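Local coordinates for AAEL008620-PA odorant-binding protein (Aedes aegypti, PDB 5V13) that binds juvenile hormone in mosquito hemolymph and belongs to the odorant-binding protein family, at residues Glu219-Gly224 against Val255-Asp260; Met168-Cys173 against Asp194-Gly199; Asp230-Val235 against Asn244-Lys249; Arg24-Thr29 against Asn153-Leu158. All blocks are in the same frame, centred on the assembly; numbering follows the deposited sequence.

Overall arrangement
From the N terminus, contact 4 comes first. It joins the start of helix 26-38 to helix 151-158 and closes a long loop of 123 residues, most of them helical. Contact 2 follows in series and clips helix 169-177 to helix 190-199 through a disulfide. It touches contact 4, where F169 packs on E27. Contact 1 then brings the end of helix 211-220 against helix 251-264. Contact 3 is nested inside the loop that contact 1 closes, and its disulfide ties the segment before helix 239-247 to that helix. Contact 1 lies on the same side of the chain's centre as contact 2 and as contact 3, and it touches both. No two contacts cross.

Contact 1. Residues Glu219-Gly224 against Val255-Asp260; sequences EAAGKG and VAVIRD
A221 and K223 meet A256, V257 and D260 of helix 251-264. The apolar part centres on one methyl group, V257 CG2. V257 CG2 lies 3.9 Å from A221 CB. The side chain of K223 reaches the same methyl, with K223 CG 3.9 Å from V257 CG2. The two side chains slide past each other in opposite directions. K223 CG stands anti to its own carbonyl carbon (chi1 -54°), which puts K223 CG against V257 CG2. Further out, K223 CE makes a separate contact, 4.0 Å from A256 CB. V257 also packs on D217, Y218 and W202.

The backbone explains how two neighbouring parts of 219-224 reach one helix. Helix 211-220 ends here in a Schellman motif. G222 has positive phi, and its N bonds back to E219 O. The chain turns at this glycine and brings K223 to the same helix that A221 touches. This joins two helices of the C-terminal half at the protein surface.

The polar part is carried by D260. Its CG is anti to the backbone N (chi1 -171°), which sets the carboxylate beside A221. D260 OD2 is 3.8 Å from A221 CA, a van der Waals contact. No direct hydrogen bond joins the segments. Water 1 bridges them instead. It donates to A220 O at 3.1 Å and to D260 OD2 at 2.6 Å. D260 OD2 also has a long, weak ion pair with K264. R259, which does not touch 219-224, forms a salt bridge with E183 and a hydrogen bond to D178 O of the second subunit.

Contact 2. Residues Met168-Cys173 against Asp194-Gly199; sequences MFVDFC and DCVFRG
The F169 ring has G199 CA over the centre of one face. G199 CA sits 3.6 Å from the ring centroid and 13° off the ring normal, a CH-pi contact. The ring can come this close because G199 has no side chain. The F172 ring meets C195 SG obliquely, with F172 CD2 3.9 Å from C195 SG. This is a sulfur-aromatic contact.

The disulfide C173-C195 lies next to it. The two sulfurs are turned so that they meet between the helices. The torsion about the S-S bond is -74°. V196 packs beside the bridge, with V196 CG2 3.7 Å from C173 CB. V170 CG2 and V196 CG1 are a looser pair at 4.4 Å. F192 also covers V170 and C173.

The axes of helices 169-173 and 194-199 approach to 9.0 Å, at 147° between their directions. The pair is therefore roughly antiparallel. R198 turns away from the interface and forms a salt bridge with D194, with R198 NE 3.1 Å from D194 OD1.

No hydrogen bond crosses between the two segments. A covalent bridge and buried apolar packing hold these helices of the C-terminal half together. The disulfide fixes their spacing at C173, and the bare glycine lets the aromatic ring lie close to the helix backbone.

Contact 3. Residues Asp230-Val235 against Asn244-Lys249; sequences DYCGSV and NCLRDK
C232 and C245 form a disulfide between a tight turn and a helix, and C232 itself has a positive phi. Y231 does too. The two occupy the middle of a type I' beta turn from D230 to G233. Neither is a glycine. The torsion about the S-S bond is -92°.

Apolar groups flank the bridge. L246 CD2 lies 3.7 Å from C232 SG. V235 CG1 lies 3.7 Å from C245 CB. K249 CD comes to 4.2 Å from C232 SG. L246 is buried further by W202, M228, Y218 and L254.

The carboxylate of D230 braces the turn from within its own segment. D230 OD1 accepts from C232 N at 3.1 Å, and the donor stands well above the carboxylate plane. D230 OD2 accepts from S234 N at 3.1 Å, also from above the plane. D230 OD2 takes a second bond from S234 OG at 3.2 Å, on the syn lone pair. K249 NZ is 4.7 Å from D230 OD1, too far for a salt bridge, but its charge may still favour the ionised carboxylate.

No hydrogen bond crosses between the segments. The D230 OD1 bond to C232 N makes an Asx turn. Together with the type I' turn it presents C232 to C245 in the last turns of helix 239-247, so the disulfide closes a short loop that includes most of this helix.

Contact 4. Residues Arg24-Thr29 against Asn153-Leu158; sequences RTPEQT and NTYAKL
P26 CA and Y155 CA lie 7.8 Å apart where the first turn of helix 26-38 meets helix 151-158. P26 has the largest share of the contact. Its CG lies over one face of the Y155 ring, offset toward the rim. The CH-pi contact measures 3.7 Å from P26 CG to the ring centroid, 23° off the normal. P26 CD meets L158 CD1 tip to tip at 3.6 Å. T154 CG2 packs on P26 CD from 3.8 Å. L158 CD1 also touches T25 CG2.

T25 is the N-cap of helix 26-38. Its OG1, placed between the backbone N and the carbonyl carbon (chi1 68°), accepts from Q28 N at 3.1 Å. Q28 OE1 accepts from T25 N, on a lone pair in the carbonyl plane, making a capping box.

Water 2 lies at the edge of the Y155 ring, in its plane. It donates to P26 O and is hydrogen-bonded to Y155 OH at 2.8 Å. On the same helix, N153 forms hydrogen bonds to G152 and R149 of the third subunit.

Helix 26-38 belongs to the PBP/GOBP family part of the chain. The P26 side chain is about 11 Å from the bound juvenile hormone, so this is packing outside the pocket. Proline packing on the aromatic face carries the contact, while a water links the tyrosine hydroxyl to a carbonyl of the helix's first turn.

Contact 1. Residues Glu219-Gly224 against Val255-Asp260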
loop_
_atom_site.group_PDB
_atom_site.type_symbol
_atom_site.label_atom_id
_atom_site.label_comp_id
_atom_site.label_asym_id
_atom_site.label_seq_id
_atom_site.Cartn_x
_atom_site.Cartn_y
_atom_site.Cartn_z
ATOM N N GLU B 219 13.037 16.869 -24.874
ATOM C CA GLU B 219 14.482 16.893 -25.099
ATOM C C GLU B 219 15.178 15.723 -24.401
ATOM O O GLU B 219 16.055 15.080 -24.988
ATOM C CB GLU B 219 15.054 18.234 -24.638
ATOM C CG GLU B 219 14.638 19.407 -25.528
ATOM C CD GLU B 219 15.098 20.762 -25.000
ATOM O OE1 GLU B 219 14.813 21.786 -25.661
ATOM O OE2 GLU B 219 15.734 20.807 -23.926
ATOM N N ALA B 220 14.784 15.416 -23.159
ATOM C CA ALA B 220 15.401 14.305 -22.438
ATOM C C ALA B 220 15.143 12.968 -23.121
ATOM O O ALA B 220 15.972 12.055 -23.031
ATOM C CB ALA B 220 14.892 14.262 -20.996
ATOM N N ALA B 221 14.005 12.828 -23.801
ATOM C CA ALA B 221 13.704 11.617 -24.557
ATOM C C ALA B 221 14.394 11.577 -25.914
ATOM O O ALA B 221 14.291 10.561 -26.615
ATOM C CB ALA B 221 12.193 11.483 -24.748
ATOM N N GLY B 222 15.085 12.647 -26.299
ATOM C CA GLY B 222 15.700 12.715 -27.611
ATOM C C GLY B 222 14.758 13.105 -28.727
ATOM O O GLY B 222 15.052 12.831 -29.896
ATOM N N LYS B 223 13.629 13.737 -28.401
ATOM C CA LYS B 223 12.619 14.123 -29.380
ATOM C C LYS B 223 12.466 15.634 -29.488
ATOM O O LYS B 223 11.433 16.115 -29.966
ATOM C CB LYS B 223 11.274 13.492 -29.028
ATOM C CG LYS B 223 11.317 11.996 -28.843
ATOM C CD LYS B 223 11.668 11.297 -30.144
ATOM C CE LYS B 223 11.813 9.806 -29.938
ATOM N NZ LYS B 223 12.371 9.138 -31.151
ATOM N N GLY B 224 13.459 16.396 -29.040
ATOM C CA GLY B 224 13.404 17.837 -29.171
ATOM C C GLY B 224 13.819 18.306 -30.552
ATOM O O GLY B 224 15.006 18.536 -30.801
ATOM N N VAL B 255 4.252 9.100 -27.759
ATOM C CA VAL B 255 4.256 7.890 -26.937
ATOM C C VAL B 255 5.625 7.691 -26.301
ATOM O O VAL B 255 5.736 7.379 -25.107
ATOM C CB VAL B 255 3.830 6.664 -27.764
ATOM C CG1 VAL B 255 4.089 5.384 -26.984
ATOM C CG2 VAL B 255 2.349 6.741 -28.112
ATOM N N ALA B 256 6.689 7.906 -27.079
ATOM C CA ALA B 256 8.042 7.725 -26.562
ATOM C C ALA B 256 8.320 8.658 -25.391
ATOM O O ALA B 256 8.887 8.235 -24.375
ATOM C CB ALA B 256 9.062 7.946 -27.679
ATOM N N VAL B 257 7.926 9.931 -25.510
ATOM C CA VAL B 257 8.192 10.891 -24.445
ATOM C C VAL B 257 7.429 10.516 -23.181
ATOM O O VAL B 257 7.989 10.538 -22.079
ATOM C CB VAL B 257 7.852 12.326 -24.895
ATOM C CG1 VAL B 257 7.965 13.285 -23.711
ATOM C CG2 VAL B 257 8.755 12.776 -26.045
ATOM N N ILE B 258 6.139 10.176 -23.318
ATOM C CA ILE B 258 5.338 9.791 -22.160
ATOM C C ILE B 258 5.954 8.588 -21.458
ATOM O O ILE B 258 6.029 8.542 -20.223
ATOM C CB ILE B 258 3.879 9.515 -22.587
ATOM C CG1 ILE B 258 3.201 10.824 -23.015
ATOM C CG2 ILE B 258 3.095 8.820 -21.462
ATOM C CD1 ILE B 258 1.776 10.651 -23.552
ATOM N N ARG B 259 6.406 7.601 -22.231
ATOM C CA ARG B 259 7.030 6.417 -21.646
ATOM C C ARG B 259 8.306 6.782 -20.903
ATOM O O ARG B 259 8.542 6.308 -19.788
ATOM C CB ARG B 259 7.336 5.386 -22.732
ATOM C CG ARG B 259 6.280 4.296 -22.890
ATOM C CD ARG B 259 6.797 3.081 -23.694
ATOM N NE ARG B 259 7.706 2.226 -22.925
ATOM C CZ ARG B 259 7.319 1.236 -22.116
ATOM N NH1 ARG B 259 6.027 0.962 -21.953
ATOM N NH2 ARG B 259 8.230 0.521 -21.459
ATOM N N ASP B 260 9.134 7.634 -21.510
ATOM C CA ASP B 260 10.399 8.035 -20.901
ATOM C C ASP B 260 10.177 8.783 -19.592
ATOM O O ASP B 260 10.814 8.473 -18.577
ATOM C CB ASP B 260 11.187 8.897 -21.886
ATOM C CG ASP B 260 12.599 9.165 -21.415
ATOM O OD1 ASP B 260 13.397 8.215 -21.423
ATOM O OD2 ASP B 260 12.904 10.312 -21.034
HETATM O O HOH W 1 15.477 10.419 -20.457
#

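Contact 2. Residues Met168-Cys173 against Asp194-Gly199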
loop_
_atom_site.group_PDB
_atom_site.type_symbol
_atom_site.label_atom_id
_atom_site.label_comp_id
_atom_site.label_asym_id
_atom_site.label_seq_id
_atom_site.Cartn_x
_atom_site.Cartn_y
_atom_site.Cartn_z
ATOM N N MET B 168 4.512 4.226 -10.931
ATOM C CA MET B 168 4.592 5.190 -12.023
ATOM C C MET B 168 3.246 5.877 -12.209
ATOM O O MET B 168 2.197 5.316 -11.893
ATOM C CB MET B 168 5.004 4.519 -13.334
ATOM C CG MET B 168 6.374 3.873 -13.279
ATOM S SD MET B 168 6.852 3.082 -14.840
ATOM C CE MET B 168 8.023 1.859 -14.274
ATOM N N PHE B 169 3.287 7.090 -12.767
ATOM C CA PHE B 169 2.070 7.882 -12.865
ATOM C C PHE B 169 1.080 7.306 -13.870
ATOM O O PHE B 169 -0.134 7.393 -13.653
ATOM C CB PHE B 169 2.390 9.343 -13.196
ATOM C CG PHE B 169 2.027 10.279 -12.072
ATOM C CD1 PHE B 169 0.728 10.309 -11.582
ATOM C CD2 PHE B 169 2.982 11.079 -11.469
ATOM C CE1 PHE B 169 0.383 11.130 -10.517
ATOM C CE2 PHE B 169 2.644 11.898 -10.407
ATOM C CZ PHE B 169 1.343 11.920 -9.928
ATOM N N VAL B 170 1.549 6.731 -14.978
ATOM C CA VAL B 170 0.573 6.197 -15.930
ATOM C C VAL B 170 -0.244 5.081 -15.282
ATOM O O VAL B 170 -1.478 5.058 -15.388
ATOM C CB VAL B 170 1.253 5.729 -17.227
ATOM C CG1 VAL B 170 0.236 4.960 -18.100
ATOM C CG2 VAL B 170 1.776 6.922 -17.981
ATOM N N ASP B 171 0.428 4.172 -14.567
ATOM C CA ASP B 171 -0.261 3.096 -13.851
ATOM C C ASP B 171 -1.275 3.650 -12.859
ATOM O O ASP B 171 -2.402 3.144 -12.755
ATOM C CB ASP B 171 0.754 2.216 -13.113
ATOM C CG ASP B 171 0.086 1.089 -12.313
ATOM O OD1 ASP B 171 -0.407 0.130 -12.939
ATOM O OD2 ASP B 171 0.046 1.157 -11.065
ATOM N N PHE B 172 -0.866 4.654 -12.079
ATOM C CA PHE B 172 -1.779 5.295 -11.137
ATOM C C PHE B 172 -3.003 5.852 -11.855
ATOM O O PHE B 172 -4.143 5.679 -11.404
ATOM C CB PHE B 172 -1.028 6.401 -10.387
ATOM C CG PHE B 172 -1.904 7.265 -9.549
ATOM C CD1 PHE B 172 -2.232 6.889 -8.249
ATOM C CD2 PHE B 172 -2.402 8.462 -10.045
ATOM C CE1 PHE B 172 -3.059 7.688 -7.477
ATOM C CE2 PHE B 172 -3.221 9.262 -9.272
ATOM C CZ PHE B 172 -3.550 8.867 -7.983
ATOM N N CYS B 173 -2.784 6.528 -12.984
ATOM C CA CYS B 173 -3.894 7.165 -13.686
ATOM C C CYS B 173 -4.789 6.141 -14.371
ATOM O O CYS B 173 -6.010 6.329 -14.428
ATOM C CB CYS B 173 -3.357 8.176 -14.686
ATOM S SG CYS B 173 -2.546 9.532 -13.836
ATOM N N ASP B 194 -5.911 14.004 -18.378
ATOM C CA ASP B 194 -5.764 15.053 -17.374
ATOM C C ASP B 194 -4.948 14.563 -16.184
ATOM O O ASP B 194 -4.055 15.273 -15.695
ATOM C CB ASP B 194 -7.144 15.537 -16.926
ATOM C CG ASP B 194 -7.074 16.778 -16.058
ATOM O OD1 ASP B 194 -6.607 17.824 -16.551
ATOM O OD2 ASP B 194 -7.487 16.702 -14.882
ATOM N N CYS B 195 -5.227 13.339 -15.720
ATOM C CA CYS B 195 -4.471 12.767 -14.606
ATOM C C CYS B 195 -2.986 12.667 -14.940
ATOM O O CYS B 195 -2.130 13.042 -14.128
ATOM C CB CYS B 195 -5.033 11.388 -14.242
ATOM S SG CYS B 195 -4.129 10.495 -12.909
ATOM N N VAL B 196 -2.661 12.163 -16.135
ATOM C CA VAL B 196 -1.261 11.955 -16.499
ATOM C C VAL B 196 -0.545 13.292 -16.636
ATOM O O VAL B 196 0.543 13.493 -16.084
ATOM C CB VAL B 196 -1.147 11.138 -17.798
ATOM C CG1 VAL B 196 0.317 11.095 -18.262
ATOM C CG2 VAL B 196 -1.663 9.723 -17.596
ATOM N N PHE B 197 -1.144 14.223 -17.379
ATOM C CA PHE B 197 -0.493 15.504 -17.638
ATOM C C PHE B 197 -0.301 16.305 -16.357
ATOM O O PHE B 197 0.714 16.992 -16.195
ATOM C CB PHE B 197 -1.303 16.304 -18.651
ATOM C CG PHE B 197 -1.227 15.764 -20.064
ATOM C CD1 PHE B 197 -0.272 14.816 -20.418
ATOM C CD2 PHE B 197 -2.112 16.201 -21.027
ATOM C CE1 PHE B 197 -0.193 14.332 -21.719
ATOM C CE2 PHE B 197 -2.045 15.713 -22.335
ATOM C CZ PHE B 197 -1.086 14.776 -22.673
ATOM N N ARG B 198 -1.258 16.233 -15.429
ATOM C CA ARG B 198 -1.074 16.915 -14.149
ATOM C C ARG B 198 -0.024 16.230 -13.288
ATOM O O ARG B 198 0.692 16.906 -12.542
ATOM C CB ARG B 198 -2.400 17.012 -13.387
ATOM C CG ARG B 198 -3.364 17.997 -14.011
ATOM C CD ARG B 198 -4.676 18.108 -13.252
ATOM N NE ARG B 198 -5.570 19.066 -13.910
ATOM C CZ ARG B 198 -5.742 20.322 -13.505
ATOM N NH1 ARG B 198 -5.109 20.773 -12.421
ATOM N NH2 ARG B 198 -6.568 21.120 -14.164
ATOM N N GLY B 199 0.080 14.899 -13.363
ATOM C CA GLY B 199 1.158 14.212 -12.668
ATOM C C GLY B 199 2.527 14.566 -13.223
ATOM O O GLY B 199 3.495 14.710 -12.468
#

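Contact 3. Residues Asp230-Val235 against Asn244-Lys249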
loop_
_atom_site.group_PDB
_atom_site.type_symbol
_atom_site.label_atom_id
_atom_site.label_comp_id
_atom_site.label_asym_id
_atom_site.label_seq_id
_atom_site.Cartn_x
_atom_site.Cartn_y
_atom_site.Cartn_z
ATOM N N ASP B 230 6.213 25.721 -30.844
ATOM C CA ASP B 230 5.940 26.275 -29.527
ATOM C C ASP B 230 5.650 25.209 -28.474
ATOM O O ASP B 230 5.319 25.566 -27.338
ATOM C CB ASP B 230 4.761 27.252 -29.611
ATOM C CG ASP B 230 3.457 26.565 -29.996
ATOM O OD1 ASP B 230 3.510 25.484 -30.625
ATOM O OD2 ASP B 230 2.377 27.104 -29.663
ATOM N N TYR B 231 5.764 23.923 -28.819
ATOM C CA TYR B 231 5.407 22.825 -27.916
ATOM C C TYR B 231 3.973 22.952 -27.407
ATOM O O TYR B 231 3.674 22.591 -26.265
ATOM C CB TYR B 231 6.390 22.712 -26.744
ATOM C CG TYR B 231 7.684 22.051 -27.145
ATOM C CD1 TYR B 231 7.812 20.666 -27.127
ATOM C CD2 TYR B 231 8.769 22.808 -27.571
ATOM C CE1 TYR B 231 8.992 20.053 -27.517
ATOM C CE2 TYR B 231 9.953 22.205 -27.959
ATOM C CZ TYR B 231 10.058 20.826 -27.929
ATOM O OH TYR B 231 11.237 20.225 -28.319
ATOM N N CYS B 232 3.084 23.473 -28.260
ATOM C CA CYS B 232 1.646 23.519 -28.002
ATOM C C CYS B 232 1.290 24.481 -26.872
ATOM O O CYS B 232 0.251 24.335 -26.230
ATOM C CB CYS B 232 1.082 22.113 -27.721
ATOM S SG CYS B 232 1.089 21.030 -29.189
ATOM N N GLY B 233 2.137 25.484 -26.626
ATOM C CA GLY B 233 1.771 26.539 -25.697
ATOM C C GLY B 233 0.562 27.334 -26.135
ATOM O O GLY B 233 -0.113 27.941 -25.294
ATOM N N SER B 234 0.266 27.330 -27.437
ATOM C CA SER B 234 -0.886 28.056 -27.957
ATOM C C SER B 234 -2.197 27.526 -27.391
ATOM O O SER B 234 -3.151 28.293 -27.228
ATOM C CB SER B 234 -0.897 27.967 -29.485
ATOM O OG SER B 234 -0.743 26.616 -29.906
ATOM N N VAL B 235 -2.276 26.223 -27.097
ATOM C CA VAL B 235 -3.555 25.658 -26.675
ATOM C C VAL B 235 -3.980 26.238 -25.333
ATOM O O VAL B 235 -5.181 26.339 -25.047
ATOM C CB VAL B 235 -3.488 24.115 -26.639
ATOM C CG1 VAL B 235 -2.889 23.575 -27.924
ATOM C CG2 VAL B 235 -2.708 23.631 -25.445
ATOM N N ASN B 244 -4.209 16.321 -28.285
ATOM C CA ASN B 244 -4.416 16.376 -29.730
ATOM C C ASN B 244 -3.351 17.229 -30.410
ATOM O O ASN B 244 -2.886 16.899 -31.508
ATOM C CB ASN B 244 -5.813 16.920 -30.058
ATOM C CG ASN B 244 -6.926 15.923 -29.755
ATOM O OD1 ASN B 244 -6.693 14.724 -29.671
ATOM N ND2 ASN B 244 -8.146 16.425 -29.605
ATOM N N CYS B 245 -2.947 18.330 -29.777
ATOM C CA CYS B 245 -1.941 19.184 -30.399
ATOM C C CYS B 245 -0.588 18.476 -30.464
ATOM O O CYS B 245 0.073 18.495 -31.506
ATOM C CB CYS B 245 -1.843 20.512 -29.648
ATOM S SG CYS B 245 -0.546 21.640 -30.277
ATOM N N LEU B 246 -0.173 17.820 -29.374
ATOM C CA LEU B 246 1.111 17.121 -29.375
ATOM C C LEU B 246 1.097 15.920 -30.316
ATOM O O LEU B 246 2.063 15.698 -31.054
ATOM C CB LEU B 246 1.476 16.675 -27.957
ATOM C CG LEU B 246 1.830 17.780 -26.957
ATOM C CD1 LEU B 246 1.979 17.212 -25.563
ATOM C CD2 LEU B 246 3.109 18.520 -27.374
ATOM N N ARG B 247 0.023 15.127 -30.294
ATOM C CA ARG B 247 -0.038 13.959 -31.165
ATOM C C ARG B 247 0.023 14.355 -32.636
ATOM O O ARG B 247 0.617 13.635 -33.446
ATOM C CB ARG B 247 -1.300 13.144 -30.868
ATOM C CG ARG B 247 -1.438 11.896 -31.729
ATOM C CD ARG B 247 -2.574 10.986 -31.291
ATOM N NE ARG B 247 -2.681 9.854 -32.203
ATOM C CZ ARG B 247 -3.263 8.698 -31.903
ATOM N NH1 ARG B 247 -3.802 8.507 -30.705
ATOM N NH2 ARG B 247 -3.300 7.732 -32.807
ATOM N N ASP B 248 -0.537 15.515 -32.994
ATOM C CA ASP B 248 -0.475 15.975 -34.382
ATOM C C ASP B 248 0.933 16.355 -34.824
ATOM O O ASP B 248 1.171 16.511 -36.028
ATOM C CB ASP B 248 -1.393 17.179 -34.593
ATOM C CG ASP B 248 -2.835 16.782 -34.837
ATOM O OD1 ASP B 248 -3.090 15.618 -35.220
ATOM O OD2 ASP B 248 -3.715 17.649 -34.663
ATOM N N LYS B 249 1.857 16.546 -33.890
ATOM C CA LYS B 249 3.244 16.807 -34.239
ATOM C C LYS B 249 4.080 15.536 -34.292
ATOM O O LYS B 249 5.272 15.605 -34.601
ATOM C CB LYS B 249 3.844 17.809 -33.246
ATOM C CG LYS B 249 3.191 19.184 -33.357
ATOM C CD LYS B 249 3.759 20.189 -32.380
ATOM C CE LYS B 249 3.671 21.600 -32.955
ATOM N NZ LYS B 249 2.301 21.940 -33.415
#

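Contact 4. Residues Arg24-Thr29 against Asn153-Leu158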
loop_
_atom_site.group_PDB
_atom_site.type_symbol
_atom_site.label_atom_id
_atom_site.label_comp_id
_atom_site.label_asym_id
_atom_site.label_seq_id
_atom_site.Cartn_x
_atom_site.Cartn_y
_atom_site.Cartn_z
ATOM N N ARG B 24 -1.642 18.965 0.881
ATOM C CA ARG B 24 -0.588 18.366 0.077
ATOM C C ARG B 24 -0.377 16.917 0.493
ATOM O O ARG B 24 -0.198 16.623 1.679
ATOM C CB ARG B 24 0.716 19.150 0.255
ATOM C CG ARG B 24 0.622 20.669 -0.100
ATOM C CD ARG B 24 0.275 20.910 -1.578
ATOM N NE ARG B 24 -1.160 20.928 -1.873
ATOM C CZ ARG B 24 -1.666 21.301 -3.047
ATOM N NH1 ARG B 24 -0.855 21.686 -4.027
ATOM N NH2 ARG B 24 -2.978 21.310 -3.247
ATOM N N THR B 25 -0.372 16.021 -0.488
ATOM C CA THR B 25 -0.015 14.620 -0.268
ATOM C C THR B 25 1.494 14.468 -0.139
ATOM O O THR B 25 2.248 15.385 -0.464
ATOM C CB THR B 25 -0.497 13.776 -1.438
ATOM O OG1 THR B 25 0.263 14.129 -2.600
ATOM C CG2 THR B 25 -1.979 13.992 -1.686
ATOM N N PRO B 26 1.970 13.299 0.311
ATOM C CA PRO B 26 3.425 13.050 0.279
ATOM C C PRO B 26 3.988 12.993 -1.128
ATOM O O PRO B 26 5.182 13.239 -1.303
ATOM C CB PRO B 26 3.576 11.704 1.012
ATOM C CG PRO B 26 2.202 11.088 1.001
ATOM C CD PRO B 26 1.246 12.240 1.044
ATOM N N GLU B 27 3.171 12.687 -2.144
ATOM C CA GLU B 27 3.668 12.808 -3.512
ATOM C C GLU B 27 3.960 14.267 -3.840
ATOM O O GLU B 27 4.995 14.584 -4.430
ATOM C CB GLU B 27 2.658 12.228 -4.510
ATOM C CG GLU B 27 3.114 12.238 -5.987
ATOM C CD GLU B 27 2.974 13.594 -6.689
ATOM O OE1 GLU B 27 3.796 13.886 -7.609
ATOM O OE2 GLU B 27 2.026 14.351 -6.348
ATOM N N GLN B 28 3.062 15.165 -3.446
ATOM C CA GLN B 28 3.227 16.583 -3.756
ATOM C C GLN B 28 4.386 17.217 -2.972
ATOM O O GLN B 28 5.171 17.992 -3.535
ATOM C CB GLN B 28 1.901 17.298 -3.491
ATOM C CG GLN B 28 0.858 16.990 -4.588
ATOM C CD GLN B 28 -0.509 17.556 -4.266
ATOM O OE1 GLN B 28 -0.996 17.434 -3.136
ATOM N NE2 GLN B 28 -1.143 18.165 -5.259
ATOM N N THR B 29 4.494 16.943 -1.671
ATOM C CA THR B 29 5.631 17.486 -0.928
ATOM C C THR B 29 6.954 16.928 -1.452
ATOM O O THR B 29 7.918 17.680 -1.640
ATOM C CB THR B 29 5.478 17.220 0.571
ATOM O OG1 THR B 29 5.304 15.814 0.807
ATOM C CG2 THR B 29 4.257 17.976 1.111
ATOM N N ASN B 153 0.834 5.385 8.061
ATOM C CA ASN B 153 -0.542 5.866 8.244
ATOM C C ASN B 153 -0.967 6.793 7.112
ATOM O O ASN B 153 -2.085 6.687 6.591
ATOM C CB ASN B 153 -0.665 6.592 9.588
ATOM C CG ASN B 153 -0.681 5.652 10.754
ATOM O OD1 ASN B 153 -1.008 4.476 10.607
ATOM N ND2 ASN B 153 -0.340 6.162 11.934
ATOM N N THR B 154 -0.082 7.709 6.720
ATOM C CA THR B 154 -0.402 8.685 5.684
ATOM C C THR B 154 -0.700 8.013 4.346
ATOM O O THR B 154 -1.691 8.342 3.679
ATOM C CB THR B 154 0.759 9.674 5.550
ATOM O OG1 THR B 154 0.922 10.394 6.782
ATOM C CG2 THR B 154 0.527 10.640 4.391
ATOM N N TYR B 155 0.153 7.077 3.916
ATOM C CA TYR B 155 -0.090 6.466 2.609
ATOM C C TYR B 155 -1.261 5.480 2.648
ATOM O O TYR B 155 -1.912 5.257 1.619
ATOM C CB TYR B 155 1.179 5.776 2.081
ATOM C CG TYR B 155 2.107 6.691 1.293
ATOM C CD1 TYR B 155 1.850 6.992 -0.049
ATOM C CD2 TYR B 155 3.246 7.235 1.877
ATOM C CE1 TYR B 155 2.715 7.814 -0.785
ATOM C CE2 TYR B 155 4.105 8.072 1.151
ATOM C CZ TYR B 155 3.833 8.358 -0.175
ATOM O OH TYR B 155 4.688 9.181 -0.900
ATOM N N ALA B 156 -1.559 4.889 3.807
ATOM C CA ALA B 156 -2.707 3.982 3.851
ATOM C C ALA B 156 -4.039 4.735 3.914
ATOM O O ALA B 156 -5.028 4.281 3.325
ATOM C CB ALA B 156 -2.584 3.021 5.031
ATOM N N LYS B 157 -4.073 5.893 4.587
ATOM C CA LYS B 157 -5.285 6.714 4.605
ATOM C C LYS B 157 -5.607 7.239 3.217
ATOM O O LYS B 157 -6.775 7.352 2.841
ATOM C CB LYS B 157 -5.114 7.869 5.596
ATOM C CG LYS B 157 -6.337 8.762 5.751
ATOM C CD LYS B 157 -6.042 9.996 6.620
ATOM C CE LYS B 157 -5.199 11.041 5.873
ATOM N NZ LYS B 157 -5.053 12.335 6.626
ATOM N N LEU B 158 -4.583 7.591 2.447
ATOM C CA LEU B 158 -4.796 8.026 1.073
ATOM C C LEU B 158 -4.974 6.852 0.112
ATOM O O LEU B 158 -5.661 7.001 -0.905
ATOM C CB LEU B 158 -3.630 8.910 0.620
ATOM C CG LEU B 158 -3.409 10.196 1.416
ATOM C CD1 LEU B 158 -2.106 10.899 0.989
ATOM C CD2 LEU B 158 -4.612 11.136 1.245
HETATM O O HOH W 2 6.796 10.764 -0.008
#